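Uncharacterized protein (Bacteroides ovatus, PDB 4DQA) is of unknown function but probably binds carbohydrate, pairing an E-set-like N-terminal domain with a concanavalin A-like lectin/glucanase domain. Local coordinates at residues A[228-233]-A[249-254]; A[210-215]-A[235-240]. All blocks are in the same frame, centred on the assembly; numbering follows the deposited sequence.

Overall arrangement
Both contacts lie in the concanavalin A-like lectin/glucanase domain, on the same side of the chain's centre, with their own centres about 9 Å apart. Along the chain their segments alternate: 210-215, 228-233, 235-240, 249-254. Strands 223-231, 236-241 and 244-250 are consecutive antiparallel neighbours of one sheet; contact 1 joins the end of strand 223-231 to the loop that follows strand 244-250, while contact 2 brings strand 212-213, from a separate three-stranded sheet, onto the middle one. Thr237 ties them together, since its OG1 takes part in contact 2 and also bonds to Thr229 O, 2.8 Å away. Gln210 packs on Trp251 and Ile253, so the two contacts form one continuous patch of the domain.

Contact 1. Residues A[228-233]-A[249-254]; sequences LTYDQP and SDWGID
Tyr230 reaches across to Trp251 and Ile253, its hydroxyl giving a hydrogen bond to the backbone carbonyl of Ile253 (OH to O 2.6 Å). The bond lies in the carbonyl plane on a lone pair, with a C=O...donor angle of 136°, and the acceptor sits at the edge of the phenol ring in its plane. Over one ring face, offset toward the rim, comes Trp251 CE3, 3.7 Å from Tyr230 CD1. The two aromatic groups meet obliquely, with planes at 53°. The CG1 branch of Ile253 flanks the hydroxyl end, 3.7 Å from Tyr230 CE2. On the opposite face rests Gln232 CA, so the phenol is held between its own chain and the indole.

Next along the chain, Gln232 CG touches the carbonyl oxygens of Ile253 and Asp254, each at 3.6 Å. The Gln232 chain bends at chi2 (-88°), and its NE2 donates to a water 2.9 Å away. That water also lies within bonding distance of Gly252 O and of Asp254 OD1, 3.0 Å from the latter.

Further out, Tyr230 is fixed by backbone bonding to Phe163 of strand 163-171, and Gln232 N bonds Ser162 OG. Trp251 is paired through its backbone with Gly235 and packs on Thr237 and Val206. The chemistry is thus graded: a buried tyrosine fastens the loop following strand 244-250 through one directed bond and aromatic contact, while toward the surface a water bridge takes over between the polar groups.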
ATOM      1  N   LEU A 228      12.996  10.289  -1.387  1.00 15.65           N
ATOM      2  CA  LEU A 228      14.417  10.561  -1.217  1.00 15.58           C
ATOM      3  C   LEU A 228      14.917   9.539  -0.200  1.00 17.16           C
ATOM      4  O   LEU A 228      14.318   9.412   0.871  1.00 15.39           O
ATOM      5  CB  LEU A 228      14.588  11.955  -0.644  1.00 16.71           C
ATOM      6  CG  LEU A 228      15.967  12.285  -0.064  1.00 17.21           C
ATOM      7  CD1 LEU A 228      17.034  12.347  -1.150  1.00 18.33           C
ATOM      8  CD2 LEU A 228      15.906  13.586   0.701  1.00 18.61           C
ATOM      9  N   THR A 229      16.001   8.844  -0.524  1.00 17.34           N
ATOM     10  CA  THR A 229      16.609   7.894   0.406  1.00 18.59           C
ATOM     11  C   THR A 229      18.071   8.245   0.602  1.00 21.97           C
ATOM     12  O   THR A 229      18.715   8.793  -0.294  1.00 21.27           O
ATOM     13  CB  THR A 229      16.508   6.425  -0.067  1.00 22.69           C
ATOM     14  OG1 THR A 229      17.286   6.222  -1.253  1.00 22.67           O
ATOM     15  CG2 THR A 229      15.054   6.020  -0.314  1.00 21.19           C
ATOM     16  N   TYR A 230      18.590   7.930   1.776  1.00 19.57           N
ATOM     17  CA  TYR A 230      20.038   7.952   1.985  1.00 19.47           C
ATOM     18  C   TYR A 230      20.402   6.741   2.815  1.00 21.49           C
ATOM     19  O   TYR A 230      19.818   6.510   3.865  1.00 21.45           O
ATOM     20  CB  TYR A 230      20.455   9.203   2.737  1.00 22.71           C
ATOM     21  CG  TYR A 230      21.919   9.281   3.114  1.00 19.40           C
ATOM     22  CD1 TYR A 230      22.921   9.106   2.169  1.00 21.69           C
ATOM     23  CD2 TYR A 230      22.286   9.598   4.406  1.00 20.80           C
ATOM     24  CE1 TYR A 230      24.263   9.231   2.512  1.00 21.92           C
ATOM     25  CE2 TYR A 230      23.628   9.724   4.756  1.00 19.20           C
ATOM     26  CZ  TYR A 230      24.598   9.546   3.807  1.00 20.24           C
ATOM     27  OH  TYR A 230      25.916   9.671   4.170  1.00 26.93           O
ATOM     28  N   ASP A 231      21.349   5.975   2.295  1.00 21.35           N
ATOM     29  CA  ASP A 231      21.907   4.810   2.974  0.50 23.08           C
ATOM     30  C   ASP A 231      23.261   5.247   3.514  1.00 23.83           C
ATOM     31  O   ASP A 231      24.222   5.349   2.757  1.00 26.01           O
ATOM     32  CB  ASP A 231      22.063   3.674   1.966  0.50 24.30           C
ATOM     33  CG  ASP A 231      22.459   2.356   2.609  0.50 29.98           C
ATOM     34  OD1 ASP A 231      23.434   2.322   3.395  0.50 23.59           O
ATOM     35  OD2 ASP A 231      21.783   1.348   2.310  0.50 29.98           O
ATOM     36  N   GLN A 232      23.328   5.527   4.803  1.00 23.33           N
ATOM     37  CA  GLN A 232      24.540   6.118   5.348  1.00 26.70           C
ATOM     38  C   GLN A 232      25.783   5.212   5.226  1.00 27.56           C
ATOM     39  O   GLN A 232      26.860   5.696   4.888  1.00 28.68           O
ATOM     40  CB  GLN A 232      24.302   6.572   6.790  1.00 22.23           C
ATOM     41  CG  GLN A 232      25.552   7.088   7.496  1.00 28.36           C
ATOM     42  CD  GLN A 232      26.325   5.977   8.177  1.00 35.55           C
ATOM     43  OE1 GLN A 232      25.731   5.063   8.758  1.00 34.68           O
ATOM     44  NE2 GLN A 232      27.651   6.048   8.115  1.00 40.98           N
ATOM     45  N   PRO A 233      25.642   3.895   5.465  1.00 26.00           N
ATOM     46  CA  PRO A 233      26.852   3.086   5.303  1.00 28.27           C
ATOM     47  C   PRO A 233      27.401   3.047   3.882  1.00 26.88           C
ATOM     48  O   PRO A 233      28.629   3.055   3.711  1.00 28.08           O
ATOM     49  CB  PRO A 233      26.397   1.677   5.730  1.00 27.64           C
ATOM     50  CG  PRO A 233      25.287   1.898   6.634  1.00 26.00           C
ATOM     51  CD  PRO A 233      24.590   3.173   6.202  1.00 23.38           C
ATOM     52  N   SER A 249      23.257  10.499  -5.805  1.00 24.00           N
ATOM     53  CA  SER A 249      24.545  11.054  -5.424  1.00 28.79           C
ATOM     54  C   SER A 249      25.185  10.202  -4.333  1.00 24.65           C
ATOM     55  O   SER A 249      24.668   9.116  -3.972  1.00 24.88           O
ATOM     56  CB  SER A 249      24.374  12.505  -4.968  1.00 31.20           C
ATOM     57  OG  SER A 249      25.625  13.175  -5.012  1.00 33.44           O
ATOM     58  N   ASP A 250      26.335  10.658  -3.852  1.00 29.78           N
ATOM     59  CA  ASP A 250      27.073   9.961  -2.819  1.00 29.06           C
ATOM     60  C   ASP A 250      27.471  10.999  -1.807  1.00 32.80           C
ATOM     61  O   ASP A 250      28.068  12.021  -2.153  1.00 32.33           O
ATOM     62  CB  ASP A 250      28.321   9.260  -3.384  1.00 31.36           C
ATOM     63  CG  ASP A 250      27.969   8.139  -4.346  1.00 33.18           C
ATOM     64  OD1 ASP A 250      27.841   8.416  -5.555  1.00 38.55           O
ATOM     65  OD2 ASP A 250      27.790   6.986  -3.886  1.00 39.09           O
ATOM     66  N   TRP A 251      27.122  10.746  -0.560  1.00 25.71           N
ATOM     67  CA  TRP A 251      27.418  11.660   0.525  1.00 27.79           C
ATOM     68  C   TRP A 251      28.231  10.935   1.557  1.00 27.52           C
ATOM     69  O   TRP A 251      28.179   9.694   1.665  1.00 30.20           O
ATOM     70  CB  TRP A 251      26.137  12.125   1.201  1.00 25.38           C
ATOM     71  CG  TRP A 251      25.261  12.986   0.381  1.00 24.02           C
ATOM     72  CD1 TRP A 251      25.619  13.739  -0.696  1.00 26.86           C
ATOM     73  CD2 TRP A 251      23.861  13.198   0.577  1.00 22.43           C
ATOM     74  NE1 TRP A 251      24.526  14.408  -1.185  1.00 25.02           N
ATOM     75  CE2 TRP A 251      23.431  14.089  -0.425  1.00 20.89           C
ATOM     76  CE3 TRP A 251      22.924  12.708   1.492  1.00 23.85           C
ATOM     77  CZ2 TRP A 251      22.114  14.525  -0.531  1.00 23.05           C
ATOM     78  CZ3 TRP A 251      21.612  13.133   1.387  1.00 23.07           C
ATOM     79  CH2 TRP A 251      21.218  14.029   0.372  1.00 22.19           C
ATOM     80  N   GLY A 252      28.967  11.706   2.348  1.00 27.75           N
ATOM     81  CA  GLY A 252      29.795  11.152   3.396  1.00 30.88           C
ATOM     82  C   GLY A 252      29.253  11.466   4.774  1.00 25.95           C
ATOM     83  O   GLY A 252      29.878  11.114   5.761  1.00 31.47           O
ATOM     84  N   ILE A 253      28.097  12.134   4.847  1.00 29.43           N
ATOM     85  CA  ILE A 253      27.594  12.595   6.140  1.00 25.29           C
ATOM     86  C   ILE A 253      27.115  11.441   7.005  1.00 29.45           C
ATOM     87  O   ILE A 253      26.626  10.420   6.505  1.00 27.68           O
ATOM     88  CB  ILE A 253      26.427  13.620   6.010  1.00 29.16           C
ATOM     89  CG1 ILE A 253      25.200  12.966   5.372  1.00 24.59           C
ATOM     90  CG2 ILE A 253      26.873  14.840   5.213  1.00 32.75           C
ATOM     91  CD1 ILE A 253      23.943  13.831   5.339  1.00 26.63           C
ATOM     92  N   ASP A 254      27.230  11.617   8.311  1.00 26.99           N
ATOM     93  CA  ASP A 254      26.819  10.582   9.236  1.00 32.75           C
ATOM     94  C   ASP A 254      25.310  10.578   9.424  1.00 27.37           C
ATOM     95  O   ASP A 254      24.749   9.592   9.914  1.00 29.30           O
ATOM     96  CB  ASP A 254      27.503  10.777  10.580  1.00 36.65           C
ATOM     97  CG  ASP A 254      28.988  10.433  10.531  1.00 43.27           C
ATOM     98  OD1 ASP A 254      29.440   9.851   9.514  1.00 41.18           O
ATOM     99  OD2 ASP A 254      29.693  10.741  11.511  1.00 50.00           O
TER
HETATM  100  O   HOH W   1      29.190   8.202   6.999  1.00 37.35           O

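Contact 2. Residues A[210-215]-A[235-240]; sequences QNYRVT and GKTGIY
Thr237 meets the tip of Tyr212 head-on, and the tyrosine hydroxyl donates a hydrogen bond to the threonine hydroxyl (OH to OG1 2.7 Å). Before it, Gly235 and Lys236 both face Asp231 in a G1 beta bulge that opens strand 236-241. Thr237 OG1 stands anti to the backbone N (chi1 171°) and lies in the plane of the phenol ring, at its edge. The methyl branch CG2 approaches the same ring obliquely, 3.5 Å from Tyr212 CE1.

Gly238 follows with its backbone against the hydroxyl end: Gly238 N is 3.1 Å from Tyr212 OH, but the angle is too poor for a hydrogen bond. At Ile239 the contact becomes apolar and divides between two partners. Its CD1 reaches Tyr212 CE2 at 3.7 Å, again tip to tip, while CG2 meets Val214 CG1 at 3.8 Å, those two side chains crossing at about a right angle.

The contact is buried, and its one cross-segment hydrogen bond ends on Thr237 OG1, which is also tied to strand 223-231. Strand 236-241 runs between strands 223-231 and 244-250, with Leu228 and Ser249 also touching the phenol of Tyr212. Strand 212-213, bonded through Tyr212 to Val206 of strand 203-208, belongs to a separate three-stranded sheet that packs here against the larger one.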
ATOM      1  N   GLN A 210      24.011  19.674   1.536  1.00 26.35           N
ATOM      2  CA  GLN A 210      24.484  19.250   0.222  1.00 28.75           C
ATOM      3  C   GLN A 210      23.257  19.102  -0.669  1.00 24.24           C
ATOM      4  O   GLN A 210      22.139  18.999  -0.162  1.00 25.93           O
ATOM      5  CB  GLN A 210      25.226  17.920   0.315  1.00 29.73           C
ATOM      6  CG  GLN A 210      24.534  16.894   1.200  1.00 33.51           C
ATOM      7  CD  GLN A 210      24.744  17.147   2.684  1.00 30.76           C
ATOM      8  OE1 GLN A 210      25.863  17.375   3.131  1.00 33.55           O
ATOM      9  NE2 GLN A 210      23.660  17.110   3.449  1.00 29.69           N
ATOM     10  N   ASN A 211      23.445  19.101  -1.986  1.00 25.29           N
ATOM     11  CA  ASN A 211      22.295  19.117  -2.883  1.00 24.93           C
ATOM     12  C   ASN A 211      22.506  18.366  -4.180  1.00 23.00           C
ATOM     13  O   ASN A 211      23.645  18.204  -4.638  1.00 26.74           O
ATOM     14  CB  ASN A 211      21.916  20.564  -3.208  1.00 28.34           C
ATOM     15  CG  ASN A 211      22.964  21.260  -4.039  1.00 38.57           C
ATOM     16  OD1 ASN A 211      23.913  21.846  -3.510  1.00 38.08           O
ATOM     17  ND2 ASN A 211      22.818  21.176  -5.351  1.00 28.50           N
ATOM     18  N   TYR A 212      21.411  17.894  -4.758  1.00 21.56           N
ATOM     19  CA  TYR A 212      21.398  17.427  -6.131  1.00 20.07           C
ATOM     20  C   TYR A 212      19.969  17.396  -6.620  1.00 22.04           C
ATOM     21  O   TYR A 212      19.035  17.546  -5.836  1.00 19.10           O
ATOM     22  CB  TYR A 212      22.065  16.052  -6.278  1.00 21.67           C
ATOM     23  CG  TYR A 212      21.343  14.885  -5.628  1.00 22.27           C
ATOM     24  CD1 TYR A 212      21.483  14.624  -4.272  1.00 20.46           C
ATOM     25  CD2 TYR A 212      20.566  14.019  -6.383  1.00 22.69           C
ATOM     26  CE1 TYR A 212      20.841  13.538  -3.677  1.00 20.42           C
ATOM     27  CE2 TYR A 212      19.913  12.922  -5.796  1.00 22.79           C
ATOM     28  CZ  TYR A 212      20.052  12.698  -4.444  1.00 21.10           C
ATOM     29  OH  TYR A 212      19.425  11.600  -3.870  1.00 21.70           O
ATOM     30  N   ARG A 213      19.797  17.220  -7.919  1.00 21.49           N
ATOM     31  CA  ARG A 213      18.488  17.324  -8.540  1.00 19.12           C
ATOM     32  C   ARG A 213      18.294  16.356  -9.690  1.00 22.04           C
ATOM     33  O   ARG A 213      19.256  15.761 -10.208  1.00 22.82           O
ATOM     34  CB  ARG A 213      18.266  18.758  -9.031  1.00 20.77           C
ATOM     35  CG  ARG A 213      19.222  19.179 -10.137  1.00 21.51           C
ATOM     36  CD  ARG A 213      18.788  20.537 -10.670  1.00 27.35           C
ATOM     37  NE  ARG A 213      19.682  21.164 -11.636  1.00 34.44           N
ATOM     38  CZ  ARG A 213      19.751  20.823 -12.918  1.00 45.30           C
ATOM     39  NH1 ARG A 213      19.020  19.793 -13.374  1.00 34.40           N
ATOM     40  NH2 ARG A 213      20.584  21.485 -13.733  1.00 37.92           N
ATOM     41  N   VAL A 214      17.039  16.174 -10.077  1.00 20.62           N
ATOM     42  CA  VAL A 214      16.703  15.350 -11.226  1.00 22.94           C
ATOM     43  C   VAL A 214      16.939  16.076 -12.560  1.00 23.66           C
ATOM     44  O   VAL A 214      17.408  17.220 -12.575  1.00 23.47           O
ATOM     45  CB  VAL A 214      15.261  14.849 -11.148  1.00 19.50           C
ATOM     46  CG1 VAL A 214      15.076  14.057  -9.849  1.00 20.64           C
ATOM     47  CG2 VAL A 214      14.267  16.023 -11.220  1.00 20.46           C
ATOM     48  N   THR A 215      16.625  15.407 -13.668  1.00 24.66           N
ATOM     49  CA  THR A 215      16.930  15.941 -14.986  1.00 23.30           C
ATOM     50  C   THR A 215      15.715  16.028 -15.938  1.00 24.23           C
ATOM     51  O   THR A 215      15.871  16.275 -17.124  1.00 26.77           O
ATOM     52  CB  THR A 215      18.094  15.136 -15.625  1.00 29.93           C
ATOM     53  OG1 THR A 215      17.754  13.764 -15.651  1.00 27.99           O
ATOM     54  CG2 THR A 215      19.366  15.287 -14.798  1.00 33.08           C
ATOM     55  N   GLY A 235      26.705   5.266   1.608  1.00 26.74           N
ATOM     56  CA  GLY A 235      26.825   6.649   1.168  1.00 28.24           C
ATOM     57  C   GLY A 235      25.888   7.021   0.030  1.00 27.76           C
ATOM     58  O   GLY A 235      25.867   8.170  -0.414  1.00 25.08           O
ATOM     59  N   LYS A 236      25.095   6.065  -0.455  1.00 22.11           N
ATOM     60  CA  LYS A 236      24.269   6.303  -1.633  1.00 23.32           C
ATOM     61  C   LYS A 236      22.968   6.967  -1.275  1.00 22.18           C
ATOM     62  O   LYS A 236      22.298   6.605  -0.309  1.00 22.76           O
ATOM     63  CB  LYS A 236      23.965   5.004  -2.368  1.00 25.01           C
ATOM     64  CG  LYS A 236      25.227   4.316  -2.873  1.00 30.95           C
ATOM     65  CD  LYS A 236      24.908   2.981  -3.530  1.00 45.18           C
ATOM     66  CE  LYS A 236      24.201   3.162  -4.877  1.00 50.13           C
ATOM     67  NZ  LYS A 236      23.993   1.868  -5.605  1.00 54.29           N
ATOM     68  N   THR A 237      22.652   7.989  -2.047  1.00 20.95           N
ATOM     69  CA  THR A 237      21.359   8.658  -1.934  1.00 20.67           C
ATOM     70  C   THR A 237      20.692   8.662  -3.292  1.00 22.74           C
ATOM     71  O   THR A 237      21.352   8.706  -4.336  1.00 23.00           O
ATOM     72  CB  THR A 237      21.496  10.093  -1.345  1.00 20.30           C
ATOM     73  OG1 THR A 237      20.248  10.808  -1.442  1.00 21.47           O
ATOM     74  CG2 THR A 237      22.550  10.891  -2.077  1.00 23.26           C
ATOM     75  N   GLY A 238      19.362   8.572  -3.285  1.00 21.22           N
ATOM     76  CA  GLY A 238      18.603   8.586  -4.515  1.00 20.37           C
ATOM     77  C   GLY A 238      17.307   9.371  -4.395  1.00 17.27           C
ATOM     78  O   GLY A 238      16.718   9.469  -3.307  1.00 19.26           O
ATOM     79  N   ILE A 239      16.873   9.932  -5.519  1.00 18.38           N
ATOM     80  CA  ILE A 239      15.536  10.484  -5.648  1.00 17.98           C
ATOM     81  C   ILE A 239      14.801   9.598  -6.642  1.00 18.58           C
ATOM     82  O   ILE A 239      15.290   9.330  -7.747  1.00 19.29           O
ATOM     83  CB  ILE A 239      15.573  11.919  -6.202  1.00 17.20           C
ATOM     84  CG1 ILE A 239      16.208  12.855  -5.182  1.00 17.79           C
ATOM     85  CG2 ILE A 239      14.161  12.397  -6.549  1.00 17.13           C
ATOM     86  CD1 ILE A 239      16.456  14.256  -5.680  1.00 23.01           C
ATOM     87  N   TYR A 240      13.617   9.139  -6.235  1.00 18.71           N
ATOM     88  CA  TYR A 240      12.830   8.198  -6.991  1.00 16.30           C
ATOM     89  C   TYR A 240      11.471   8.794  -7.326  1.00 17.31           C
ATOM     90  O   TYR A 240      10.843   9.431  -6.483  1.00 17.39           O
ATOM     91  CB  TYR A 240      12.606   6.915  -6.160  1.00 18.55           C
ATOM     92  CG  TYR A 240      13.859   6.158  -5.796  1.00 19.52           C
ATOM     93  CD1 TYR A 240      14.627   6.540  -4.714  1.00 21.93           C
ATOM     94  CD2 TYR A 240      14.247   5.049  -6.518  1.00 27.02           C
ATOM     95  CE1 TYR A 240      15.777   5.857  -4.371  1.00 26.35           C
ATOM     96  CE2 TYR A 240      15.403   4.355  -6.177  1.00 25.94           C
ATOM     97  CZ  TYR A 240      16.146   4.768  -5.093  1.00 28.39           C
ATOM     98  OH  TYR A 240      17.295   4.086  -4.723  1.00 33.69           O
TER